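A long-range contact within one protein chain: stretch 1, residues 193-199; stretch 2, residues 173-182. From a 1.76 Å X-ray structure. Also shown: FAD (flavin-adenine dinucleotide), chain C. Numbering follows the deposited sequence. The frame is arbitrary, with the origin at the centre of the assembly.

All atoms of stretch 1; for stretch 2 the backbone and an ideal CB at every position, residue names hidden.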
ATOM      1  N   GLU A 193      -2.019  -1.416  17.781  1.00 24.94           N
ATOM      2  CA  GLU A 193      -2.898  -0.309  17.398  1.00 24.99           C
ATOM      3  C   GLU A 193      -2.309   0.382  16.158  1.00 27.54           C
ATOM      4  O   GLU A 193      -1.083   0.390  15.952  1.00 27.82           O
ATOM      5  CB  GLU A 193      -3.035   0.736  18.514  1.00 28.26           C
ATOM      6  CG  GLU A 193      -3.580   0.243  19.833  1.00 36.90           C
ATOM      7  CD  GLU A 193      -3.557   1.345  20.873  1.00 53.15           C
ATOM      8  OE1 GLU A 193      -2.527   1.504  21.567  1.00 51.06           O
ATOM      9  OE2 GLU A 193      -4.559   2.085  20.961  1.00 48.02           O
ATOM     10  N   ILE A 194      -3.180   0.993  15.368  1.00 24.04           N
ATOM     11  CA  ILE A 194      -2.770   1.631  14.114  1.00 24.32           C
ATOM     12  C   ILE A 194      -3.393   3.004  13.973  1.00 28.05           C
ATOM     13  O   ILE A 194      -4.557   3.188  14.312  1.00 26.53           O
ATOM     14  CB  ILE A 194      -3.224   0.739  12.897  1.00 26.90           C
ATOM     15  CG1 ILE A 194      -2.549  -0.661  12.892  1.00 27.01           C
ATOM     16  CG2 ILE A 194      -3.029   1.447  11.539  1.00 26.30           C
ATOM     17  CD1 ILE A 194      -3.373  -1.681  11.998  1.00 32.00           C
ATOM     18  N   ARG A 195      -2.638   3.944  13.392  1.00 22.61           N
ATOM     19  CA  ARG A 195      -3.177   5.236  12.990  1.00 22.28           C
ATOM     20  C   ARG A 195      -2.784   5.447  11.549  1.00 25.71           C
ATOM     21  O   ARG A 195      -1.599   5.380  11.232  1.00 26.37           O
ATOM     22  CB  ARG A 195      -2.636   6.404  13.857  1.00 23.25           C
ATOM     23  CG  ARG A 195      -3.160   6.376  15.297  1.00 30.41           C
ATOM     24  CD  ARG A 195      -4.660   6.598  15.384  1.00 33.94           C
ATOM     25  NE  ARG A 195      -5.130   6.576  16.775  1.00 36.50           N
ATOM     26  CZ  ARG A 195      -5.497   5.481  17.445  1.00 43.70           C
ATOM     27  NH1 ARG A 195      -5.434   4.279  16.864  1.00 29.42           N
ATOM     28  NH2 ARG A 195      -5.892   5.573  18.710  1.00 35.63           N
ATOM     29  N   LEU A 196      -3.758   5.686  10.675  1.00 23.38           N
ATOM     30  CA  LEU A 196      -3.437   5.957   9.282  1.00 23.41           C
ATOM     31  C   LEU A 196      -3.749   7.396   8.922  1.00 27.56           C
ATOM     32  O   LEU A 196      -4.837   7.909   9.239  1.00 26.94           O
ATOM     33  CB  LEU A 196      -4.231   4.985   8.363  1.00 22.42           C
ATOM     34  CG  LEU A 196      -4.206   5.296   6.840  1.00 24.08           C
ATOM     35  CD1 LEU A 196      -2.795   5.110   6.247  1.00 24.03           C
ATOM     36  CD2 LEU A 196      -5.226   4.400   6.090  1.00 24.26           C
ATOM     37  N   LEU A 197      -2.807   8.027   8.213  1.00 24.60           N
ATOM     38  CA  LEU A 197      -2.995   9.362   7.660  1.00 24.99           C
ATOM     39  C   LEU A 197      -2.837   9.196   6.143  1.00 27.20           C
ATOM     40  O   LEU A 197      -1.798   8.744   5.671  1.00 26.71           O
ATOM     41  CB  LEU A 197      -2.016  10.370   8.273  1.00 26.03           C
ATOM     42  CG  LEU A 197      -2.019  11.804   7.664  1.00 30.59           C
ATOM     43  CD1 LEU A 197      -3.416  12.443   7.720  1.00 31.47           C
ATOM     44  CD2 LEU A 197      -1.073  12.713   8.423  1.00 33.52           C
ATOM     45  N   TYR A 198      -3.904   9.462   5.391  1.00 25.76           N
ATOM     46  CA  TYR A 198      -3.875   9.187   3.951  1.00 25.50           C
ATOM     47  C   TYR A 198      -4.099  10.458   3.169  1.00 29.67           C
ATOM     48  O   TYR A 198      -5.179  11.053   3.260  1.00 28.57           O
ATOM     49  CB  TYR A 198      -4.933   8.094   3.634  1.00 24.37           C
ATOM     50  CG  TYR A 198      -4.976   7.533   2.221  1.00 24.85           C
ATOM     51  CD1 TYR A 198      -3.865   7.607   1.379  1.00 26.88           C
ATOM     52  CD2 TYR A 198      -6.119   6.882   1.744  1.00 25.42           C
ATOM     53  CE1 TYR A 198      -3.911   7.102   0.074  1.00 27.66           C
ATOM     54  CE2 TYR A 198      -6.152   6.311   0.471  1.00 24.79           C
ATOM     55  CZ  TYR A 198      -5.055   6.440  -0.366  1.00 28.42           C
ATOM     56  OH  TYR A 198      -5.133   5.949  -1.644  1.00 27.65           O
ATOM     57  N   ALA A 199      -3.089  10.858   2.376  1.00 26.80           N
ATOM     58  CA  ALA A 199      -3.141  12.098   1.581  1.00 29.03           C
ATOM     59  C   ALA A 199      -3.356  11.824   0.096  1.00 34.01           C
ATOM     60  O   ALA A 199      -2.762  10.896  -0.455  1.00 35.26           O
ATOM     61  CB  ALA A 199      -1.862  12.888   1.766  1.00 31.55           C
ATOM     62  N   UNK A 173       0.504   4.762  -2.625  1.00 28.73           N
ATOM     63  CA  UNK A 173       1.241   4.319  -1.440  1.00 28.03           C
ATOM     64  C   UNK A 173       0.341   3.649  -0.413  1.00 27.54           C
ATOM     65  O   UNK A 173       0.817   3.104   0.594  1.00 27.58           O
ATOM     66  CB  UNK A 173       1.957   5.507  -0.794  1.00 28.03           C
ATOM     67  N   UNK A 174      -0.984   3.674  -0.642  1.00 23.83           N
ATOM     68  CA  UNK A 174      -1.874   3.021   0.291  1.00 23.83           C
ATOM     69  C   UNK A 174      -1.724   1.496   0.405  1.00 25.50           C
ATOM     70  O   UNK A 174      -1.856   0.983   1.516  1.00 25.64           O
ATOM     71  CB  UNK A 174      -3.314   3.349  -0.107  1.00 23.83           C
ATOM     72  N   UNK A 175      -1.563   0.755  -0.714  1.00 22.32           N
ATOM     73  CA  UNK A 175      -1.630  -0.734  -0.626  1.00 21.95           C
ATOM     74  C   UNK A 175      -0.544  -1.350   0.277  1.00 23.95           C
ATOM     75  O   UNK A 175      -0.930  -2.270   1.009  1.00 24.94           O
ATOM     76  CB  UNK A 175      -1.504  -1.336  -2.027  1.00 21.95           C
ATOM     77  N   UNK A 176       0.705  -0.830   0.415  1.00 23.47           N
ATOM     78  CA  UNK A 176       1.604  -1.409   1.435  1.00 22.90           C
ATOM     79  C   UNK A 176       1.012  -1.246   2.837  1.00 25.63           C
ATOM     80  O   UNK A 176       1.145  -2.145   3.646  1.00 26.39           O
ATOM     81  CB  UNK A 176       2.983  -0.750   1.372  1.00 22.90           C
ATOM     82  N   UNK A 177       0.325  -0.104   3.123  1.00 23.32           N
ATOM     83  CA  UNK A 177      -0.319   0.119   4.443  1.00 21.86           C
ATOM     84  C   UNK A 177      -1.490  -0.834   4.633  1.00 25.61           C
ATOM     85  O   UNK A 177      -1.591  -1.481   5.674  1.00 25.03           O
ATOM     86  CB  UNK A 177      -0.801   1.565   4.578  1.00 21.86           C
ATOM     87  N   UNK A 178      -2.362  -0.925   3.625  1.00 22.49           N
ATOM     88  CA  UNK A 178      -3.545  -1.797   3.661  1.00 22.09           C
ATOM     89  C   UNK A 178      -3.159  -3.284   3.968  1.00 21.89           C
ATOM     90  O   UNK A 178      -3.805  -3.946   4.779  1.00 21.91           O
ATOM     91  CB  UNK A 178      -4.284  -1.710   2.324  1.00 22.09           C
ATOM     92  N   UNK A 179      -2.070  -3.760   3.387  1.00 19.25           N
ATOM     93  CA  UNK A 179      -1.610  -5.133   3.610  1.00 19.96           C
ATOM     94  C   UNK A 179      -1.253  -5.332   5.119  1.00 23.85           C
ATOM     95  O   UNK A 179      -1.652  -6.334   5.742  1.00 22.30           O
ATOM     96  CB  UNK A 179      -0.403  -5.436   2.720  1.00 19.96           C
ATOM     97  N   UNK A 180      -0.514  -4.356   5.699  1.00 21.85           N
ATOM     98  CA  UNK A 180      -0.116  -4.414   7.119  1.00 22.23           C
ATOM     99  C   UNK A 180      -1.351  -4.281   8.016  1.00 23.36           C
ATOM    100  O   UNK A 180      -1.491  -5.042   8.988  1.00 21.74           O
ATOM    101  CB  UNK A 180       0.896  -3.313   7.444  1.00 22.23           C
ATOM    102  N   UNK A 181      -2.271  -3.351   7.675  1.00 20.53           N
ATOM    103  CA  UNK A 181      -3.503  -3.161   8.464  1.00 20.00           C
ATOM    104  C   UNK A 181      -4.297  -4.462   8.513  1.00 23.32           C
ATOM    105  O   UNK A 181      -4.704  -4.886   9.579  1.00 23.05           O
ATOM    106  CB  UNK A 181      -4.362  -2.040   7.874  1.00 20.00           C
ATOM    107  N   UNK A 182      -4.489  -5.111   7.370  1.00 22.36           N
ATOM    108  CA  UNK A 182      -5.230  -6.382   7.378  1.00 22.83           C
ATOM    109  C   UNK A 182      -4.516  -7.488   8.164  1.00 26.40           C
ATOM    110  O   UNK A 182      -5.165  -8.235   8.915  1.00 25.59           O
ATOM    111  CB  UNK A 182      -5.462  -6.852   5.941  1.00 22.83           C
TER
HETATM  112  PA  FAD C1001       4.678   6.002 -15.072  1.00 42.98           P
HETATM  113  O1A FAD C1001       4.842   5.855 -16.538  1.00 44.96           O
HETATM  114  O2A FAD C1001       5.792   5.397 -14.250  1.00 41.68           O
HETATM  115  O5B FAD C1001       4.472   7.580 -14.748  1.00 47.99           O
HETATM  116  C5B FAD C1001       5.156   8.183 -13.628  1.00 53.98           C
HETATM  117  C4B FAD C1001       4.197   9.016 -12.814  1.00 55.97           C
HETATM  118  O4B FAD C1001       3.547  10.007 -13.641  1.00 57.23           O
HETATM  119  C3B FAD C1001       3.044   8.265 -12.166  1.00 56.86           C
HETATM  120  O3B FAD C1001       3.454   7.557 -10.998  1.00 58.97           O
HETATM  121  C2B FAD C1001       2.058   9.399 -11.869  1.00 55.99           C
HETATM  122  O2B FAD C1001       2.321  10.031 -10.622  1.00 58.68           O
HETATM  123  C1B FAD C1001       2.313  10.372 -13.037  1.00 54.67           C
HETATM  124  N9A FAD C1001       1.265  10.382 -14.060  1.00 49.00           N
HETATM  125  C8A FAD C1001       1.355   9.885 -15.334  1.00 49.33           C
HETATM  126  N7A FAD C1001       0.249   9.994 -16.032  1.00 48.51           N
HETATM  127  C5A FAD C1001      -0.636  10.596 -15.151  1.00 46.81           C
HETATM  128  C6A FAD C1001      -2.003  10.933 -15.257  1.00 49.30           C
HETATM  129  N6A FAD C1001      -2.788  10.538 -16.262  1.00 50.88           N
HETATM  130  N1A FAD C1001      -2.582  11.556 -14.205  1.00 51.08           N
HETATM  131  C2A FAD C1001      -1.850  11.778 -13.105  1.00 51.03           C
HETATM  132  N3A FAD C1001      -0.573  11.456 -12.871  1.00 49.89           N
HETATM  133  C4A FAD C1001      -0.019  10.861 -13.939  1.00 47.45           C
HETATM  134  N1  FAD C1001       0.270   1.417  -7.756  1.00 26.63           N
HETATM  135  C2  FAD C1001      -1.017   0.952  -7.816  1.00 25.22           C
HETATM  136  O2  FAD C1001      -1.821   1.432  -8.630  1.00 26.42           O
HETATM  137  N3  FAD C1001      -1.423  -0.078  -6.951  1.00 24.66           N
HETATM  138  C4  FAD C1001      -0.624  -0.697  -5.993  1.00 23.99           C
HETATM  139  O4  FAD C1001      -1.040  -1.641  -5.350  1.00 24.99           O
HETATM  140  C4X FAD C1001       0.737  -0.170  -5.916  1.00 25.88           C
HETATM  141  N5  FAD C1001       1.546  -0.670  -5.012  1.00 26.54           N
HETATM  142  C5X FAD C1001       2.834  -0.136  -4.917  1.00 27.03           C
HETATM  143  C6  FAD C1001       3.698  -0.639  -3.933  1.00 28.38           C
HETATM  144  C7  FAD C1001       4.994  -0.143  -3.798  1.00 29.66           C
HETATM  145  C7M FAD C1001       5.874  -0.695  -2.704  1.00 30.08           C
HETATM  146  C8  FAD C1001       5.448   0.889  -4.665  1.00 30.89           C
HETATM  147  C8M FAD C1001       6.867   1.419  -4.580  1.00 29.57           C
HETATM  148  C9  FAD C1001       4.581   1.404  -5.628  1.00 31.90           C
HETATM  149  C9A FAD C1001       3.281   0.897  -5.765  1.00 27.63           C
HETATM  150  N10 FAD C1001       2.379   1.380  -6.765  1.00 26.48           N
HETATM  151  C10 FAD C1001       1.092   0.888  -6.855  1.00 26.78           C
HETATM  152  C1' FAD C1001       2.817   2.309  -7.822  1.00 25.66           C
HETATM  153  C2' FAD C1001       3.348   1.588  -9.063  1.00 30.57           C
HETATM  154  O2' FAD C1001       4.633   1.019  -8.806  1.00 28.23           O
HETATM  155  C3' FAD C1001       3.450   2.505 -10.282  1.00 31.32           C
HETATM  156  O3' FAD C1001       4.313   3.599  -9.993  1.00 34.11           O
HETATM  157  C4' FAD C1001       2.103   2.992 -10.820  1.00 31.84           C
HETATM  158  O4' FAD C1001       1.348   1.865 -11.265  1.00 30.03           O
HETATM  159  C5' FAD C1001       2.226   3.988 -11.956  1.00 32.87           C
HETATM  160  O5' FAD C1001       3.150   3.464 -12.935  1.00 32.16           O
HETATM  161  P   FAD C1001       2.970   3.764 -14.505  1.00 34.96           P
HETATM  162  O1P FAD C1001       3.960   2.971 -15.267  1.00 33.81           O
HETATM  163  O2P FAD C1001       1.521   3.628 -14.906  1.00 33.65           O
HETATM  164  O3P FAD C1001       3.329   5.311 -14.567  1.00 36.82           O

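The strand 193-199 turns Ile194, Leu196 and Tyr198 toward the second stretch. Arg195 points away, and its NH1 donates to Ile194 O at 2.9 Å. What the strand offers is therefore almost wholly apolar. The helix runs nearly antiparallel to it, with 159° between their N-to-C directions.

Position 173 has a phi/psi of -65/-7. Its ideal CB points sideways and has no atom of stretch 1 within 5.5 Å. The contact asks little here, and many residues would fit. The deposited residue is Gly173, and it makes no contact with the strand.

Position 174 sends its CB toward the strand. The ideal CB lies 3.5 Å from Tyr198 OH, and the phenol ring and Leu196 are both nearby. A medium-sized apolar side chain, such as leucine, isoleucine or methionine, would suit the site. The deposited residue is Leu174, with chi1 t and chi2 p. Its CD1 sits over one face of the Tyr198 ring, 4.0 Å from the centroid and 11° off the normal, a CH-pi contact. Leu174 CD1 also meets Leu196 CD2 at 4.0 Å, so this methyl touches both strand residues. Leu174 CB packs 3.5 Å from Tyr198 CZ.

Position 175 is out of reach of the strand. Its CB heads toward the flavin, whose O4 could accept a hydrogen bond. Serine, threonine or asparagine are reasonable candidates. Thr175 is deposited, and its OG1 donates to FAD O4 at 2.7 Å.

Position 176 is also out of reach of the strand. Its phi of -62° allows proline, and so close to the helix start the missing amide proton costs little. Pro176 is deposited, with its CG 3.8 Å from FAD C6.

Position 177 points toward the strand, and its ideal CB is 4.4 Å from Leu196 CD1. Alanine, leucine or methionine could all serve. Met177 is deposited. Its CG lies 4.3 Å from Leu196 CD1, but the end of the side chain leads away, so the contact is small.

Position 178 points sideways and finds nothing of stretch 1 near its ideal CB. The strand does not limit its size. Tyr178 is deposited, and its ring stays clear of the strand.

Position 179 is out of reach, so stretch 1 gives no guide. Gln179 is deposited, and its amide is hydrogen-bonded elsewhere in the structure.

Position 180 points sideways, with no close neighbour in stretch 1. Many residues would do. Val180 is deposited, with chi1 t.

Position 181 also has a sideways CB, but the ideal CB is 4.3 Å from Ile194 CD1. A flexible apolar chain could bend back between Ile194 and Leu196; methionine or leucine would suit. Met181 is deposited. Ile194 CD1 comes to 3.8 Å from Met181 CA and 4.2 Å from Met181 CG. The end of the side chain comes nearer the strand, bringing Met181 SD to 4.0 Å from Leu196 CD2.

Position 182 points away, and a polar or charged residue is acceptable. Lys182 is deposited, with NZ hydrogen-bonded elsewhere in the structure.

Stretch 2, residues 173-182: GLTPMYQVMK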
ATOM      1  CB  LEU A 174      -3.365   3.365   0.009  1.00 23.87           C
ATOM      2  CG  LEU A 174      -4.339   2.693   0.991  1.00 30.12           C
ATOM      3  CD1 LEU A 174      -4.315   3.316   2.389  1.00 29.32           C
ATOM      4  CD2 LEU A 174      -5.722   2.507   0.402  1.00 32.82           C
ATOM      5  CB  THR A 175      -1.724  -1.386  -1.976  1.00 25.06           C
ATOM      6  OG1 THR A 175      -0.576  -1.041  -2.729  1.00 26.05           O
ATOM      7  CG2 THR A 175      -3.006  -0.959  -2.723  1.00 24.30           C
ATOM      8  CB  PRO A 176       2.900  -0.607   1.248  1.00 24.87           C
ATOM      9  CG  PRO A 176       2.886  -0.227  -0.224  1.00 28.97           C
ATOM     10  CD  PRO A 176       1.426   0.169  -0.398  1.00 24.57           C
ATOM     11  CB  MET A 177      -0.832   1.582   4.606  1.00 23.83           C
ATOM     12  CG  MET A 177       0.234   2.618   4.415  1.00 27.12           C
ATOM     13  SD  MET A 177       1.710   2.237   5.386  1.00 29.79           S
ATOM     14  CE  MET A 177       2.848   3.342   4.632  1.00 30.10           C
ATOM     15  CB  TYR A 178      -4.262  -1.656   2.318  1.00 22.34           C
ATOM     16  CG  TYR A 178      -5.610  -2.327   2.243  1.00 23.12           C
ATOM     17  CD1 TYR A 178      -6.645  -1.965   3.103  1.00 23.80           C
ATOM     18  CD2 TYR A 178      -5.855  -3.331   1.315  1.00 25.57           C
ATOM     19  CE1 TYR A 178      -7.903  -2.576   3.026  1.00 26.03           C
ATOM     20  CE2 TYR A 178      -7.127  -3.910   1.193  1.00 26.97           C
ATOM     21  CZ  TYR A 178      -8.143  -3.540   2.060  1.00 29.86           C
ATOM     22  OH  TYR A 178      -9.389  -4.133   1.933  1.00 28.22           O
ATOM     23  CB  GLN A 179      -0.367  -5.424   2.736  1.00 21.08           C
ATOM     24  CG  GLN A 179       0.161  -6.856   2.895  1.00 21.16           C
ATOM     25  CD  GLN A 179       1.617  -6.908   2.573  1.00 27.48           C
ATOM     26  OE1 GLN A 179       2.435  -6.368   3.305  1.00 26.88           O
ATOM     27  NE2 GLN A 179       1.975  -7.477   1.431  1.00 26.49           N
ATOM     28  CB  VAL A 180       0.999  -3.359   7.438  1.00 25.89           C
ATOM     29  CG1 VAL A 180       1.373  -3.381   8.933  1.00 26.78           C
ATOM     30  CG2 VAL A 180       2.246  -3.635   6.600  1.00 26.49           C
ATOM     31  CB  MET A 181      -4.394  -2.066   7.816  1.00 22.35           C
ATOM     32  CG  MET A 181      -3.780  -0.692   7.909  1.00 27.88           C
ATOM     33  SD  MET A 181      -4.772   0.471   6.908  1.00 31.18           S
ATOM     34  CE  MET A 181      -6.194   0.645   8.023  1.00 28.09           C
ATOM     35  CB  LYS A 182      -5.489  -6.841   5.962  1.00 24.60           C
ATOM     36  CG  LYS A 182      -6.563  -5.996   5.270  1.00 26.80           C
ATOM     37  CD  LYS A 182      -6.600  -6.350   3.793  1.00 36.37           C
ATOM     38  CE  LYS A 182      -7.255  -7.672   3.540  1.00 55.11           C
ATOM     39  NZ  LYS A 182      -7.122  -8.045   2.113  1.00 69.66           N
TER
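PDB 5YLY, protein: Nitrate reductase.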